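PDB 5VMN: Bak protein from Grouper iridovirus, which probably inhibits host cell apoptosis as a viral Bcl-2 protein, by sequestering the pro-apoptotic ligand Bim. Local coordinates for residues I27-Q30 / M31-T35; L66-G69 / R70-I73. All coordinates share one frame; numbering follows the deposited sequence.

In the fold
Contact 1 comes first along the chain, mid-way through helix 22-37; contact 2 follows at the start of helix 68-84. Their centres lie 11 Å apart, and the two helices pack directly: Val34 CG1 of contact 1 is 3.7 Å from Ile73 CG1 of contact 2, and Leu72 CD2 comes within 3.9 Å of Gln30 CB. Both are carbon-to-carbon packing between turns of the two helices. Helix 116-122 borders both contacts, through Ile27 and Gln30 on one side and Trp68, Ile71 and Leu72 on the other. Contact 2 contains the NWGR core of the Bcl-2 fold's BH1 motif, so this segment, which in relatives helps line the BH3-binding groove, is packed on helix 22-37.

Contact 1: I27-Q30 / M31-T35; sequences IHSQ and MLIVT. With EDO (1,2-ethanediol), chain N.
Met31 and His28 touch along helix 22-37, part of the all-helical Bcl-2 fold, where methyl CE of Met31 lies 3.7 Å from ring carbon CD2 of His28. The methyl arrives at a slant to the imidazole. Met31 runs out extended as far as SD and turns only at its last torsion (chi3 74°), which swings CE back toward the ring of the preceding turn. On the same side of the ring plane, Leu32 CD1 comes to 3.7 Å from CE1 of His28, again obliquely. Both aliphatic ends, from residues three and four positions ahead, therefore cover one side of the imidazole. ND1 of His28 shares a 2.8 Å hydrogen bond with O2 of an ethanediol, and that oxygen lies at the ring edge, in its plane. This molecule, probably from the crystallisation liquor, also bonds Arg25 O. Gln30 occupies another flank. Its chain bends at chi2 (-80°) and runs beside Ile33 in the same direction, with OE1 of Gln30 3.9 Å from CD1 of Ile33. The amide NE2 is held by the carbonyls of Cys120 and Leu123, tying this turn to helix 116-122 and the residues after it, while Met31 packs on Leu75 and Gln79 of helix 68-84. Beneath the side chains the alpha-helical backbone is regular, with Met31 N donating to Ile27 O and Val34 N to Gln30 O. One turn on, Thr35 gives Met31 O two hydrogen bonds, from N and, at 2.8 Å, from OG1; they reach it from opposite faces of its plane, the hydroxyl 40° out of that plane.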
ATOM      1  N   ILE A  27       1.255  -5.213   8.957  1.00 23.53           N
ATOM      2  CA  ILE A  27       1.623  -4.713   7.635  1.00 22.30           C
ATOM      3  C   ILE A  27       2.307  -3.360   7.765  1.00 22.21           C
ATOM      4  O   ILE A  27       3.267  -3.063   7.049  1.00 21.93           O
ATOM      5  CB  ILE A  27       0.399  -4.640   6.717  1.00 21.82           C
ATOM      6  CG1 ILE A  27      -0.181  -6.036   6.487  1.00 23.74           C
ATOM      7  CG2 ILE A  27       0.750  -3.960   5.378  1.00 20.84           C
ATOM      8  CD1 ILE A  27       0.758  -7.057   5.863  1.00 28.39           C
ATOM      9  N   HIS A  28       1.827  -2.524   8.677  1.00 23.07           N
ATOM     10  CA  HIS A  28       2.463  -1.224   8.922  1.00 24.52           C
ATOM     11  C   HIS A  28       3.918  -1.396   9.341  1.00 27.47           C
ATOM     12  O   HIS A  28       4.822  -0.728   8.824  1.00 23.49           O
ATOM     13  CB  HIS A  28       1.649  -0.491   9.984  1.00 24.76           C
ATOM     14  CG  HIS A  28       2.055   0.924  10.230  1.00 28.92           C
ATOM     15  ND1 HIS A  28       2.979   1.277  11.189  1.00 32.97           N
ATOM     16  CD2 HIS A  28       1.620   2.083   9.676  1.00 31.40           C
ATOM     17  CE1 HIS A  28       3.105   2.595  11.207  1.00 38.32           C
ATOM     18  NE2 HIS A  28       2.291   3.105  10.303  1.00 34.11           N
ATOM     19  N   SER A  29       4.165  -2.308  10.272  1.00 24.81           N
ATOM     20  CA  SER A  29       5.522  -2.602  10.695  1.00 25.58           C
ATOM     21  C   SER A  29       6.393  -3.050   9.523  1.00 24.90           C
ATOM     22  O   SER A  29       7.530  -2.580   9.375  1.00 27.17           O
ATOM     23  CB  SER A  29       5.483  -3.669  11.808  1.00 27.49           C
ATOM     24  OG  SER A  29       6.794  -4.082  12.160  1.00 34.86           O
ATOM     25  N   GLN A  30       5.885  -3.962   8.686  1.00 24.00           N
ATOM     26  CA  GLN A  30       6.639  -4.430   7.527  1.00 23.71           C
ATOM     27  C   GLN A  30       6.919  -3.286   6.565  1.00 23.84           C
ATOM     28  O   GLN A  30       8.001  -3.219   5.980  1.00 25.97           O
ATOM     29  CB  GLN A  30       5.882  -5.532   6.777  1.00 22.92           C
ATOM     30  CG  GLN A  30       5.511  -6.793   7.594  1.00 23.20           C
ATOM     31  CD  GLN A  30       6.640  -7.738   7.742  1.00 32.75           C
ATOM     32  OE1 GLN A  30       7.588  -7.476   8.489  1.00 33.12           O
ATOM     33  NE2 GLN A  30       6.554  -8.873   7.035  1.00 32.36           N
ATOM     34  N   MET A  31       5.928  -2.414   6.361  1.00 22.04           N
ATOM     35  CA  MET A  31       6.090  -1.247   5.493  1.00 23.77           C
ATOM     36  C   MET A  31       7.235  -0.369   5.970  1.00 22.68           C
ATOM     37  O   MET A  31       8.038   0.117   5.161  1.00 24.56           O
ATOM     38  CB  MET A  31       4.775  -0.456   5.478  1.00 22.28           C
ATOM     39  CG  MET A  31       4.783   0.826   4.635  1.00 26.27           C
ATOM     40  SD  MET A  31       3.259   1.737   4.839  1.00 28.12           S
ATOM     41  CE  MET A  31       3.488   2.417   6.493  1.00 31.43           C
ATOM     42  N   LEU A  32       7.318  -0.126   7.273  1.00 23.06           N
ATOM     43  CA  LEU A  32       8.395   0.719   7.774  1.00 24.00           C
ATOM     44  C   LEU A  32       9.755   0.049   7.622  1.00 28.73           C
ATOM     45  O   LEU A  32      10.753   0.729   7.339  1.00 27.54           O
ATOM     46  CB  LEU A  32       8.132   1.101   9.224  1.00 26.28           C
ATOM     47  CG  LEU A  32       6.875   1.942   9.461  1.00 34.59           C
ATOM     48  CD1 LEU A  32       6.750   2.272  10.925  1.00 44.26           C
ATOM     49  CD2 LEU A  32       6.892   3.208   8.602  1.00 39.14           C
ATOM     50  N   ILE A  33       9.826  -1.274   7.803  1.00 26.84           N
ATOM     51  CA  ILE A  33      11.090  -1.992   7.592  1.00 28.23           C
ATOM     52  C   ILE A  33      11.561  -1.798   6.154  1.00 29.62           C
ATOM     53  O   ILE A  33      12.737  -1.516   5.894  1.00 27.45           O
ATOM     54  CB  ILE A  33      10.935  -3.491   7.919  1.00 31.60           C
ATOM     55  CG1 ILE A  33      10.850  -3.710   9.428  1.00 33.24           C
ATOM     56  CG2 ILE A  33      12.140  -4.280   7.370  1.00 32.08           C
ATOM     57  CD1 ILE A  33      10.462  -5.159   9.822  1.00 37.45           C
ATOM     58  N   VAL A  34      10.653  -2.004   5.196  1.00 26.72           N
ATOM     59  CA  VAL A  34      10.987  -1.862   3.781  1.00 25.85           C
ATOM     60  C   VAL A  34      11.315  -0.416   3.450  1.00 25.41           C
ATOM     61  O   VAL A  34      12.231  -0.136   2.666  1.00 25.69           O
ATOM     62  CB  VAL A  34       9.809  -2.417   2.951  1.00 26.51           C
ATOM     63  CG1 VAL A  34       9.800  -1.930   1.542  1.00 30.31           C
ATOM     64  CG2 VAL A  34       9.835  -3.956   2.993  1.00 28.08           C
ATOM     65  N   THR A  35      10.590   0.532   4.035  1.00 23.64           N
ATOM     66  CA  THR A  35      10.924   1.936   3.807  1.00 26.57           C
ATOM     67  C   THR A  35      12.373   2.221   4.185  1.00 25.08           C
ATOM     68  O   THR A  35      13.087   2.965   3.484  1.00 26.55           O
ATOM     69  CB  THR A  35       9.979   2.829   4.606  1.00 26.76           C
ATOM     70  OG1 THR A  35       8.643   2.651   4.106  1.00 25.54           O
ATOM     71  CG2 THR A  35      10.362   4.290   4.479  1.00 29.96           C
TER
HETATM   72  C1  EDO N 213       2.922  -0.463  13.925  1.00 58.94           C
HETATM   73  O1  EDO N 213       3.351  -1.817  14.051  1.00 82.34           O
HETATM   74  C2  EDO N 213       4.193   0.328  13.733  1.00 61.46           C
HETATM   75  O2  EDO N 213       4.828  -0.267  12.605  1.00 51.68           O

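Contact 2: L66-G69 / R70-I73; sequences LNWG and RILI. With EDO (1,2-ethanediol), chain K; NO3 (nitrate ion), chain D.
Ile71 packs against Trp68 in the first turn of helix 68-84, its CD1 methyl 3.6 Å from indole atom CZ3 of Trp68. Both side chains extend in one direction. Leu66, the residue before the N-cap, crosses Ile71 at about a right angle and puts its CD1 3.8 Å from CG1 of Ile71. Trp68 and Ile71 are buried here, and aromatic rings close the side from beyond: Trp110 meets the Trp68 indole edge-to-face and Trp117 also contacts it, while Trp68 NE1 is spent on Asn114 O. The sequence Asn67-Trp68-Gly69-Arg70 is the NWGR signature of the BH1 motif in Bcl-2 proteins, and its asparagine is the N-cap. With chi1 at 60°, Asn67 CG is tucked over its own main chain, which brings OD1 round to accept from Arg70 N at 2.9 Å. The donor is tilted 27° from the amide carbonyl plane. Main-chain Asn67 O accepts from Ile71 N. On the looser side water, a nitrate and an ethanediol take over, the last two probably from the crystallisation liquor. Arg70, extended from CG to NE, crosses the Asn67 side chain with the guanidinium and amide planes 73° apart, and one water at the guanidinium edge accepts from both Arg70 NE and Asn67 ND2. The far end of the arginine forms a salt bridge with Asp63; in relatives the arginine of this motif pairs with the aspartate of bound BH3 peptides. Asn67 ND2 also donates to nitrate O3 at 3.2 Å. The ethanediol covers the helix start, its O2 accepting from Trp68 N at 3.0 Å and its O1 from Gly69 N at 3.1 Å.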
ATOM      1  N   LEU A  66       4.974  -9.410  -9.782  1.00 29.96           N
ATOM      2  CA  LEU A  66       4.584  -8.791  -8.529  1.00 28.07           C
ATOM      3  C   LEU A  66       5.154  -9.641  -7.408  1.00 29.81           C
ATOM      4  O   LEU A  66       5.298 -10.858  -7.555  1.00 28.66           O
ATOM      5  CB  LEU A  66       3.061  -8.674  -8.403  1.00 28.44           C
ATOM      6  CG  LEU A  66       2.501  -7.938  -7.183  1.00 24.68           C
ATOM      7  CD1 LEU A  66       3.130  -6.577  -7.027  1.00 26.16           C
ATOM      8  CD2 LEU A  66       0.976  -7.842  -7.320  1.00 26.14           C
ATOM      9  N   ASN A  67       5.482  -8.998  -6.297  1.00 25.12           N
ATOM     10  CA  ASN A  67       5.891  -9.731  -5.103  1.00 24.41           C
ATOM     11  C   ASN A  67       5.604  -8.846  -3.908  1.00 25.00           C
ATOM     12  O   ASN A  67       5.246  -7.676  -4.052  1.00 23.14           O
ATOM     13  CB  ASN A  67       7.362 -10.166  -5.181  1.00 30.31           C
ATOM     14  CG  ASN A  67       8.330  -8.982  -5.320  1.00 29.19           C
ATOM     15  OD1 ASN A  67       8.331  -8.082  -4.492  1.00 28.31           O
ATOM     16  ND2 ASN A  67       9.183  -9.021  -6.334  1.00 30.51           N
ATOM     17  N   TRP A  68       5.701  -9.426  -2.710  1.00 23.55           N
ATOM     18  CA  TRP A  68       5.267  -8.672  -1.539  1.00 23.37           C
ATOM     19  C   TRP A  68       6.177  -7.484  -1.264  1.00 22.60           C
ATOM     20  O   TRP A  68       5.724  -6.466  -0.738  1.00 23.85           O
ATOM     21  CB  TRP A  68       5.197  -9.578  -0.298  1.00 25.28           C
ATOM     22  CG  TRP A  68       4.011 -10.518  -0.329  1.00 26.78           C
ATOM     23  CD1 TRP A  68       4.018 -11.892  -0.412  1.00 33.54           C
ATOM     24  CD2 TRP A  68       2.637 -10.133  -0.293  1.00 23.83           C
ATOM     25  NE1 TRP A  68       2.723 -12.363  -0.423  1.00 31.62           N
ATOM     26  CE2 TRP A  68       1.862 -11.309  -0.328  1.00 30.23           C
ATOM     27  CE3 TRP A  68       1.988  -8.910  -0.198  1.00 26.03           C
ATOM     28  CZ2 TRP A  68       0.477 -11.284  -0.316  1.00 31.39           C
ATOM     29  CZ3 TRP A  68       0.611  -8.893  -0.163  1.00 32.33           C
ATOM     30  CH2 TRP A  68      -0.127 -10.078  -0.221  1.00 33.19           C
ATOM     31  N   GLY A  69       7.460  -7.583  -1.604  1.00 25.41           N
ATOM     32  CA  GLY A  69       8.335  -6.441  -1.431  1.00 24.58           C
ATOM     33  C   GLY A  69       7.896  -5.246  -2.266  1.00 23.02           C
ATOM     34  O   GLY A  69       7.888  -4.103  -1.793  1.00 22.78           O
ATOM     35  N   ARG A  70       7.515  -5.491  -3.510  1.00 22.76           N
ATOM     36  CA  ARG A  70       7.003  -4.403  -4.340  1.00 21.27           C
ATOM     37  C   ARG A  70       5.731  -3.809  -3.752  1.00 21.10           C
ATOM     38  O   ARG A  70       5.532  -2.586  -3.795  1.00 20.84           O
ATOM     39  CB  ARG A  70       6.746  -4.909  -5.751  1.00 22.42           C
ATOM     40  CG  ARG A  70       7.992  -5.276  -6.492  1.00 25.84           C
ATOM     41  CD  ARG A  70       7.677  -5.542  -7.927  1.00 27.34           C
ATOM     42  NE  ARG A  70       8.806  -6.088  -8.657  1.00 28.15           N
ATOM     43  CZ  ARG A  70       8.798  -6.306  -9.967  1.00 30.97           C
ATOM     44  NH1 ARG A  70       7.732  -5.993 -10.683  1.00 31.62           N
ATOM     45  NH2 ARG A  70       9.846  -6.853 -10.555  1.00 32.68           N
ATOM     46  N   ILE A  71       4.858  -4.648  -3.188  1.00 21.58           N
ATOM     47  CA  ILE A  71       3.653  -4.127  -2.561  1.00 18.86           C
ATOM     48  C   ILE A  71       4.023  -3.236  -1.376  1.00 21.41           C
ATOM     49  O   ILE A  71       3.439  -2.162  -1.183  1.00 20.57           O
ATOM     50  CB  ILE A  71       2.728  -5.291  -2.152  1.00 21.57           C
ATOM     51  CG1 ILE A  71       2.075  -5.841  -3.418  1.00 25.10           C
ATOM     52  CG2 ILE A  71       1.707  -4.841  -1.133  1.00 23.76           C
ATOM     53  CD1 ILE A  71       1.243  -7.100  -3.222  1.00 31.58           C
ATOM     54  N   LEU A  72       5.009  -3.658  -0.574  1.00 21.61           N
ATOM     55  CA  LEU A  72       5.377  -2.869   0.586  1.00 19.35           C
ATOM     56  C   LEU A  72       6.066  -1.568   0.170  1.00 18.76           C
ATOM     57  O   LEU A  72       5.913  -0.552   0.855  1.00 22.40           O
ATOM     58  CB  LEU A  72       6.257  -3.696   1.526  1.00 21.54           C
ATOM     59  CG  LEU A  72       5.518  -4.840   2.230  1.00 25.27           C
ATOM     60  CD1 LEU A  72       6.533  -5.791   2.886  1.00 23.69           C
ATOM     61  CD2 LEU A  72       4.569  -4.309   3.270  1.00 24.83           C
ATOM     62  N   ILE A  73       6.786  -1.575  -0.950  1.00 19.62           N
ATOM     63  CA  ILE A  73       7.348  -0.325  -1.481  1.00 19.77           C
ATOM     64  C   ILE A  73       6.220   0.612  -1.878  1.00 20.28           C
ATOM     65  O   ILE A  73       6.230   1.795  -1.538  1.00 19.30           O
ATOM     66  CB  ILE A  73       8.297  -0.610  -2.644  1.00 20.93           C
ATOM     67  CG1 ILE A  73       9.593  -1.257  -2.135  1.00 23.63           C
ATOM     68  CG2 ILE A  73       8.601   0.666  -3.428  1.00 21.72           C
ATOM     69  CD1 ILE A  73      10.452  -1.812  -3.246  1.00 28.21           C
TER
HETATM   70  C1  EDO K 210       8.537 -11.849  -1.852  1.00 56.49           C
HETATM   71  O1  EDO K 210       8.690 -10.401  -1.934  1.00 47.70           O
HETATM   72  C2  EDO K 210       7.089 -12.360  -1.815  1.00 50.73           C
HETATM   73  O2  EDO K 210       6.352 -12.362  -3.073  1.00 39.41           O
HETATM   74  N   NO3 D 203       9.265 -11.236  -9.145  1.00 54.45           N
HETATM   75  O1  NO3 D 203       9.237 -11.910 -10.218  1.00 56.52           O
HETATM   76  O2  NO3 D 203      10.135 -10.336  -8.978  1.00 56.27           O
HETATM   77  O3  NO3 D 203       8.421 -11.474  -8.234  1.00 48.37           O
HETATM   78  O   HOH W   1      11.157  -6.964  -7.178  1.00 32.83           O